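Matching sites in cytochrome c from Shewanella violacea, a protein that binds heme c covalently and probably takes part in electron transfer (PDB 6A3L (chain A, 2.14 Å), residues A21-D26 and T43-N48), and in its relative cytochrome c, class II from Shewanella frigidimarina (PDB 4CX9 (chain B, 1.43 Å), residues A20-D25 and S42-N47). Both blocks share one frame: the second was fitted to the first on N, CA, C and O of the twelve residues, RMSD 0.25 Å. Numbering follows each deposited sequence.

Structure 1 (6A3L); sequences AHNFGD and TMRAEN. With HEC (heme c), chain C.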
loop_
_atom_site.group_PDB
_atom_site.type_symbol
_atom_site.label_atom_id
_atom_site.label_comp_id
_atom_site.label_asym_id
_atom_site.label_seq_id
_atom_site.Cartn_x
_atom_site.Cartn_y
_atom_site.Cartn_z
ATOM N N ALA A 21 -1.738 8.773 2.569
ATOM C CA ALA A 21 -1.504 10.171 2.937
ATOM C C ALA A 21 -0.058 10.576 2.691
ATOM O O ALA A 21 0.206 11.704 2.248
ATOM C CB ALA A 21 -1.862 10.415 4.397
ATOM N N HIS A 22 0.900 9.684 2.991
ATOM C CA HIS A 22 2.298 10.019 2.733
ATOM C C HIS A 22 2.522 10.283 1.251
ATOM O O HIS A 22 3.166 11.265 0.865
ATOM C CB HIS A 22 3.256 8.912 3.211
ATOM C CG HIS A 22 4.693 9.221 2.897
ATOM N ND1 HIS A 22 5.328 8.749 1.763
ATOM C CD2 HIS A 22 5.600 9.995 3.539
ATOM C CE1 HIS A 22 6.572 9.202 1.737
ATOM N NE2 HIS A 22 6.761 9.965 2.800
ATOM N N ASN A 23 2.003 9.404 0.401
ATOM C CA ASN A 23 2.219 9.578 -1.028
ATOM C C ASN A 23 1.444 10.772 -1.575
ATOM O O ASN A 23 1.944 11.485 -2.451
ATOM C CB ASN A 23 1.858 8.291 -1.756
ATOM C CG ASN A 23 2.922 7.227 -1.571
ATOM O OD1 ASN A 23 3.848 7.119 -2.374
ATOM N ND2 ASN A 23 2.825 6.476 -0.472
ATOM N N PHE A 24 0.209 10.984 -1.107
ATOM C CA PHE A 24 -0.565 12.119 -1.596
ATOM C C PHE A 24 0.097 13.451 -1.241
ATOM O O PHE A 24 0.192 14.353 -2.084
ATOM C CB PHE A 24 -1.980 12.060 -1.036
ATOM C CG PHE A 24 -2.937 13.028 -1.685
ATOM C CD1 PHE A 24 -3.382 12.820 -2.981
ATOM C CD2 PHE A 24 -3.421 14.126 -0.983
ATOM C CE1 PHE A 24 -4.280 13.718 -3.574
ATOM C CE2 PHE A 24 -4.317 15.004 -1.571
ATOM C CZ PHE A 24 -4.749 14.794 -2.862
ATOM N N GLY A 25 0.567 13.593 0.001
ATOM C CA GLY A 25 1.160 14.853 0.424
ATOM C C GLY A 25 2.386 15.259 -0.371
ATOM O O GLY A 25 2.632 16.456 -0.568
ATOM N N ASP A 26 3.177 14.278 -0.826
ATOM C CA ASP A 26 4.364 14.584 -1.621
ATOM C C ASP A 26 3.983 15.218 -2.955
ATOM O O ASP A 26 4.690 16.098 -3.460
ATOM C CB ASP A 26 5.180 13.305 -1.846
ATOM C CG ASP A 26 6.625 13.583 -2.213
ATOM O OD1 ASP A 26 7.337 14.229 -1.416
ATOM O OD2 ASP A 26 7.047 13.170 -3.312
ATOM N N THR A 43 4.472 10.981 -10.906
ATOM C CA THR A 43 3.727 9.848 -11.449
ATOM C C THR A 43 3.853 8.620 -10.544
ATOM O O THR A 43 2.889 7.864 -10.363
ATOM C CB THR A 43 4.225 9.538 -12.858
ATOM O OG1 THR A 43 4.002 10.671 -13.691
ATOM C CG2 THR A 43 3.495 8.364 -13.455
ATOM N N MET A 44 5.034 8.405 -9.966
ATOM C CA MET A 44 5.182 7.314 -9.008
ATOM C C MET A 44 4.258 7.504 -7.816
ATOM O O MET A 44 3.610 6.551 -7.370
ATOM C CB MET A 44 6.624 7.210 -8.535
ATOM C CG MET A 44 6.760 6.320 -7.303
ATOM S SD MET A 44 8.332 6.646 -6.506
ATOM C CE MET A 44 9.441 6.145 -7.843
ATOM N N ARG A 45 4.210 8.729 -7.274
ATOM C CA ARG A 45 3.250 9.058 -6.223
ATOM C C ARG A 45 1.813 8.814 -6.672
ATOM O O ARG A 45 1.013 8.240 -5.923
ATOM C CB ARG A 45 3.413 10.514 -5.800
ATOM C CG ARG A 45 4.791 10.817 -5.261
ATOM C CD ARG A 45 5.024 10.047 -3.981
ATOM N NE ARG A 45 6.331 10.322 -3.404
ATOM C CZ ARG A 45 6.964 9.487 -2.590
ATOM N NH1 ARG A 45 6.410 8.336 -2.278
ATOM N NH2 ARG A 45 8.146 9.799 -2.104
ATOM N N ALA A 46 1.482 9.191 -7.910
ATOM C CA ALA A 46 0.142 8.935 -8.432
ATOM C C ALA A 46 -0.138 7.446 -8.517
ATOM O O ALA A 46 -1.225 6.979 -8.155
ATOM C CB ALA A 46 -0.020 9.567 -9.816
ATOM N N GLU A 47 0.827 6.689 -9.030
ATOM C CA GLU A 47 0.652 5.251 -9.103
ATOM C C GLU A 47 0.372 4.696 -7.726
ATOM O O GLU A 47 -0.559 3.900 -7.545
ATOM C CB GLU A 47 1.906 4.614 -9.705
ATOM C CG GLU A 47 1.869 4.507 -11.219
ATOM C CD GLU A 47 3.171 4.002 -11.810
ATOM O OE1 GLU A 47 4.079 3.647 -11.032
ATOM O OE2 GLU A 47 3.289 3.982 -13.054
ATOM N N ASN A 48 1.132 5.157 -6.729
ATOM C CA ASN A 48 0.986 4.620 -5.383
ATOM C C ASN A 48 -0.401 4.901 -4.825
ATOM O O ASN A 48 -1.074 3.986 -4.333
ATOM C CB ASN A 48 2.082 5.174 -4.469
ATOM C CG ASN A 48 3.477 4.668 -4.857
ATOM O OD1 ASN A 48 3.603 3.789 -5.702
ATOM N ND2 ASN A 48 4.515 5.179 -4.198
HETATM FE FE HEC C . -9.016 8.725 5.027
HETATM C CHA HEC C . -8.300 7.624 8.244
HETATM C CHB HEC C . -5.842 9.940 4.733
HETATM C CHC HEC C . -9.457 9.208 1.602
HETATM C CHD HEC C . -12.109 7.368 5.259
HETATM N NA HEC C . -7.393 8.750 6.258
HETATM C C1A HEC C . -7.316 8.280 7.552
HETATM C C2A HEC C . -6.017 8.623 8.052
HETATM C C3A HEC C . -5.332 9.253 7.091
HETATM C C4A HEC C . -6.184 9.346 5.933
HETATM C CMA HEC C . -3.887 9.803 7.196
HETATM C CAA HEC C . -5.504 8.276 9.454
HETATM C CBA HEC C . -5.021 6.818 9.359
HETATM C CGA HEC C . -4.245 6.514 10.613
HETATM O O1A HEC C . -3.032 6.824 10.603
HETATM O O2A HEC C . -4.821 5.996 11.606
HETATM N NB HEC C . -7.836 9.397 3.408
HETATM C C1B HEC C . -6.580 9.952 3.570
HETATM C C2B HEC C . -6.184 10.547 2.311
HETATM C C3B HEC C . -7.184 10.373 1.425
HETATM C C4B HEC C . -8.239 9.630 2.104
HETATM C CMB HEC C . -4.829 11.270 2.118
HETATM C CAB HEC C . -7.220 10.818 -0.063
HETATM C CBB HEC C . -6.112 10.769 -0.824
HETATM N NC HEC C . -10.483 8.326 3.689
HETATM C C1C HEC C . -10.501 8.660 2.342
HETATM C C2C HEC C . -11.818 8.330 1.826
HETATM C C3C HEC C . -12.572 7.849 2.831
HETATM C C4C HEC C . -11.729 7.820 4.017
HETATM C CMC HEC C . -12.242 8.580 0.362
HETATM C CAC HEC C . -14.047 7.355 2.790
HETATM C CBC HEC C . -14.555 6.731 1.717
HETATM N ND HEC C . -9.994 7.682 6.489
HETATM C C1D HEC C . -11.297 7.231 6.360
HETATM C C2D HEC C . -11.670 6.594 7.594
HETATM C C3D HEC C . -10.624 6.660 8.433
HETATM C C4D HEC C . -9.552 7.352 7.752
HETATM C CMD HEC C . -13.056 5.959 7.864
HETATM C CAD HEC C . -10.557 6.090 9.870
HETATM C CBD HEC C . -9.732 4.796 9.928
HETATM C CGD HEC C . -9.683 4.288 11.352
HETATM O O1D HEC C . -9.064 4.951 12.216
HETATM O O2D HEC C . -10.271 3.222 11.639
#
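In the antiparallel helix pair of this cytochrome c' bundle, helix 6-31 meets helix 39-53 at the subunit interface, and Arg45 reaches across from the second to the first. Its NH1 gives a hydrogen bond to Asn23 OD1 (2.8 Å), while Asn48 ND2 reaches the same oxygen at 2.7 Å from the opposite face of the amide, a nearly straight bond (171°). Two donors thus grip this buried oxygen; Asn23 ND2 bonds to Leu19 O and to Tyr12 of the second subunit. Arg45 NE forms a salt bridge with Asp26 OD2 (2.9 Å), met from above the carboxylate plane; Lys35 holds OD1. With CG anti to the backbone N (chi1 178°), His22 brings CE1 to 4.1 Å from Arg45 NH1. Glu58 of the second subunit pairs with Arg45 NH2. Ala21 CB touches the heme methyl CMA at 3.5 Å.

Comparison
The exchange at the contact is His22(A) against Tyr21(B). Both side chains leave the helix alike, with chi1 178° and 176°. After superposition ND1 of His22(A) and CD2 of Tyr21(B) are 0.2 Å apart, and NE2 of His22(A) and CE1 of Tyr21(B) 0.7 Å apart, which puts the ring nitrogens of His22(A) where Tyr21(B) has carbons. CE1 of His22(A) and CE2 of Tyr21(B) are 0.4 Å apart, and the touch of this ring on Arg45(A) and Arg44(B) is kept. The polar atom of Tyr21(B) is its OH, further out and without counterpart in His22(A). At Thr43(A) against Ser42(B), the hydroxyl of Ser42(B) lies where Thr43(A) has its methyl. Met44(A) corresponds to Thr43(B). Asn23(A), Phe24(A), Asp26(A) and Asn48(A) and their counterparts Asn22(B), Phe23(B), Asp25(B) and Asn47(B) keep their places, and the bond from Asn48(A) ND2 to Asn23(A) OD1 recurs as Asn47(B) ND2 to Asn22(B) OD1. Glu47(A) and Asp46(B) are both carboxylates, Asp46(B) on the shorter chain.

Structure 2 (4CX9); sequences AYNFGD and STRADN.
In the buried polar cluster built round the side-chain oxygen of Asn22, Arg44 of segment 42-47 reaches to segment 20-25. Its NH1 gives a hydrogen bond to Asn22 OD1 (3.0 Å), while Asn47 ND2 reaches the same oxygen at 3.0 Å from the opposite face of the amide, a nearly straight bond (174°). Two donors thus grip this buried oxygen; Asn22 ND2 bonds to Leu18 O and to Tyr11 of the second subunit. Arg44 NE forms a salt bridge with Asp25 OD2 (2.8 Å), met from above the carboxylate plane; Lys34 holds OD1. A modelled water links Asp25 OD2 to Arg44 NH2. With CG anti to the backbone N (chi1 176°), Tyr21 brings CE2 to 3.6 Å from Arg44 NH1, and its OH bonds to Glu57 and Asn1 of the second subunit. That Glu57 also pairs with Arg44 NH2. Ala20 touches the heme.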
loop_
_atom_site.group_PDB
_atom_site.type_symbol
_atom_site.label_atom_id
_atom_site.label_comp_id
_atom_site.label_asym_id
_atom_site.label_seq_id
_atom_site.Cartn_x
_atom_site.Cartn_y
_atom_site.Cartn_z
ATOM N N ALA B 20 -1.693 8.930 2.578
ATOM C CA ALA B 20 -1.473 10.329 2.939
ATOM C C ALA B 20 -0.024 10.775 2.692
ATOM O O ALA B 20 0.230 11.914 2.290
ATOM C CB ALA B 20 -1.853 10.566 4.369
ATOM N N TYR B 21 0.909 9.892 2.948
ATOM C CA TYR B 21 2.334 10.221 2.720
ATOM C C TYR B 21 2.566 10.513 1.209
ATOM O O TYR B 21 3.200 11.484 0.825
ATOM C CB TYR B 21 3.240 9.078 3.189
ATOM C CG TYR B 21 4.704 9.311 2.892
ATOM C CD1 TYR B 21 5.490 10.037 3.767
ATOM C CD2 TYR B 21 5.239 8.867 1.673
ATOM C CE1 TYR B 21 6.814 10.328 3.452
ATOM C CE2 TYR B 21 6.582 9.108 1.349
ATOM C CZ TYR B 21 7.348 9.825 2.273
ATOM O OH TYR B 21 8.699 10.129 2.057
ATOM N N ASN B 22 2.069 9.615 0.362
ATOM C CA ASN B 22 2.249 9.757 -1.079
ATOM C C ASN B 22 1.480 10.929 -1.654
ATOM O O ASN B 22 2.029 11.718 -2.431
ATOM C CB ASN B 22 1.900 8.437 -1.741
ATOM C CG ASN B 22 3.018 7.424 -1.617
ATOM O OD1 ASN B 22 4.002 7.459 -2.397
ATOM N ND2 ASN B 22 2.960 6.585 -0.577
ATOM N N PHE B 23 0.211 11.062 -1.273
ATOM C CA PHE B 23 -0.613 12.211 -1.695
ATOM C C PHE B 23 -0.013 13.527 -1.228
ATOM O O PHE B 23 -0.028 14.531 -1.947
ATOM C CB PHE B 23 -2.051 12.001 -1.207
ATOM C CG PHE B 23 -3.048 12.900 -1.866
ATOM C CD1 PHE B 23 -3.408 12.698 -3.186
ATOM C CD2 PHE B 23 -3.648 13.914 -1.157
ATOM C CE1 PHE B 23 -4.305 13.511 -3.822
ATOM C CE2 PHE B 23 -4.569 14.735 -1.772
ATOM C CZ PHE B 23 -4.897 14.527 -3.107
ATOM N N GLY B 24 0.469 13.543 -0.000
ATOM C CA GLY B 24 1.074 14.742 0.572
ATOM C C GLY B 24 2.323 15.192 -0.139
ATOM O O GLY B 24 2.586 16.407 -0.312
ATOM N N ASP B 25 3.137 14.230 -0.573
ATOM C CA ASP B 25 4.347 14.573 -1.330
ATOM C C ASP B 25 3.999 15.208 -2.667
ATOM O O ASP B 25 4.617 16.185 -3.099
ATOM C CB ASP B 25 5.254 13.357 -1.520
ATOM C CG ASP B 25 6.651 13.761 -2.033
ATOM O OD1 ASP B 25 7.269 14.559 -1.335
ATOM O OD2 ASP B 25 7.020 13.298 -3.120
ATOM N N SER B 42 4.595 11.115 -10.733
ATOM C CA SER B 42 3.882 10.030 -11.416
ATOM C C SER B 42 3.842 8.726 -10.625
ATOM O O SER B 42 2.792 8.118 -10.440
ATOM C CB SER B 42 4.492 9.818 -12.799
ATOM O OG SER B 42 3.866 8.716 -13.398
ATOM N N THR B 43 4.997 8.340 -10.134
ATOM C CA THR B 43 5.030 7.066 -9.390
ATOM C C THR B 43 4.266 7.198 -8.040
ATOM O O THR B 43 3.607 6.241 -7.606
ATOM C CB THR B 43 6.462 6.533 -9.317
ATOM O OG1 THR B 43 6.434 5.078 -9.366
ATOM C CG2 THR B 43 7.140 7.096 -8.137
ATOM N N ARG B 44 4.214 8.402 -7.479
ATOM C CA ARG B 44 3.387 8.591 -6.286
ATOM C C ARG B 44 1.921 8.503 -6.654
ATOM O O ARG B 44 1.138 7.976 -5.901
ATOM C CB ARG B 44 3.669 9.902 -5.598
ATOM C CG ARG B 44 5.100 9.894 -5.072
ATOM C CD ARG B 44 5.192 10.275 -3.707
ATOM N NE ARG B 44 6.538 10.562 -3.285
ATOM C CZ ARG B 44 7.261 9.719 -2.563
ATOM N NH1 ARG B 44 6.790 8.525 -2.208
ATOM N NH2 ARG B 44 8.471 10.111 -2.180
ATOM N N ALA B 45 1.538 9.054 -7.804
ATOM C CA ALA B 45 0.195 8.920 -8.249
ATOM C C ALA B 45 -0.208 7.452 -8.433
ATOM O O ALA B 45 -1.312 7.024 -8.117
ATOM C CB ALA B 45 0.033 9.681 -9.570
ATOM N N ASP B 46 0.696 6.703 -9.060
ATOM C CA ASP B 46 0.468 5.277 -9.220
ATOM C C ASP B 46 0.356 4.582 -7.836
ATOM O O ASP B 46 -0.555 3.783 -7.648
ATOM C CB ASP B 46 1.565 4.633 -10.049
ATOM C CG ASP B 46 1.611 5.168 -11.499
ATOM O OD1 ASP B 46 0.540 5.424 -12.063
ATOM O OD2 ASP B 46 2.706 5.251 -12.075
ATOM N N ASN B 47 1.178 4.989 -6.873
ATOM C CA ASN B 47 1.072 4.460 -5.500
ATOM C C ASN B 47 -0.301 4.742 -4.899
ATOM O O ASN B 47 -0.983 3.861 -4.342
ATOM C CB ASN B 47 2.127 5.072 -4.626
ATOM C CG ASN B 47 3.541 4.516 -4.884
ATOM O OD1 ASN B 47 3.753 3.546 -5.614
ATOM N ND2 ASN B 47 4.507 5.169 -4.299
HETATM O O HOH W 1 9.626 12.818 -2.924
#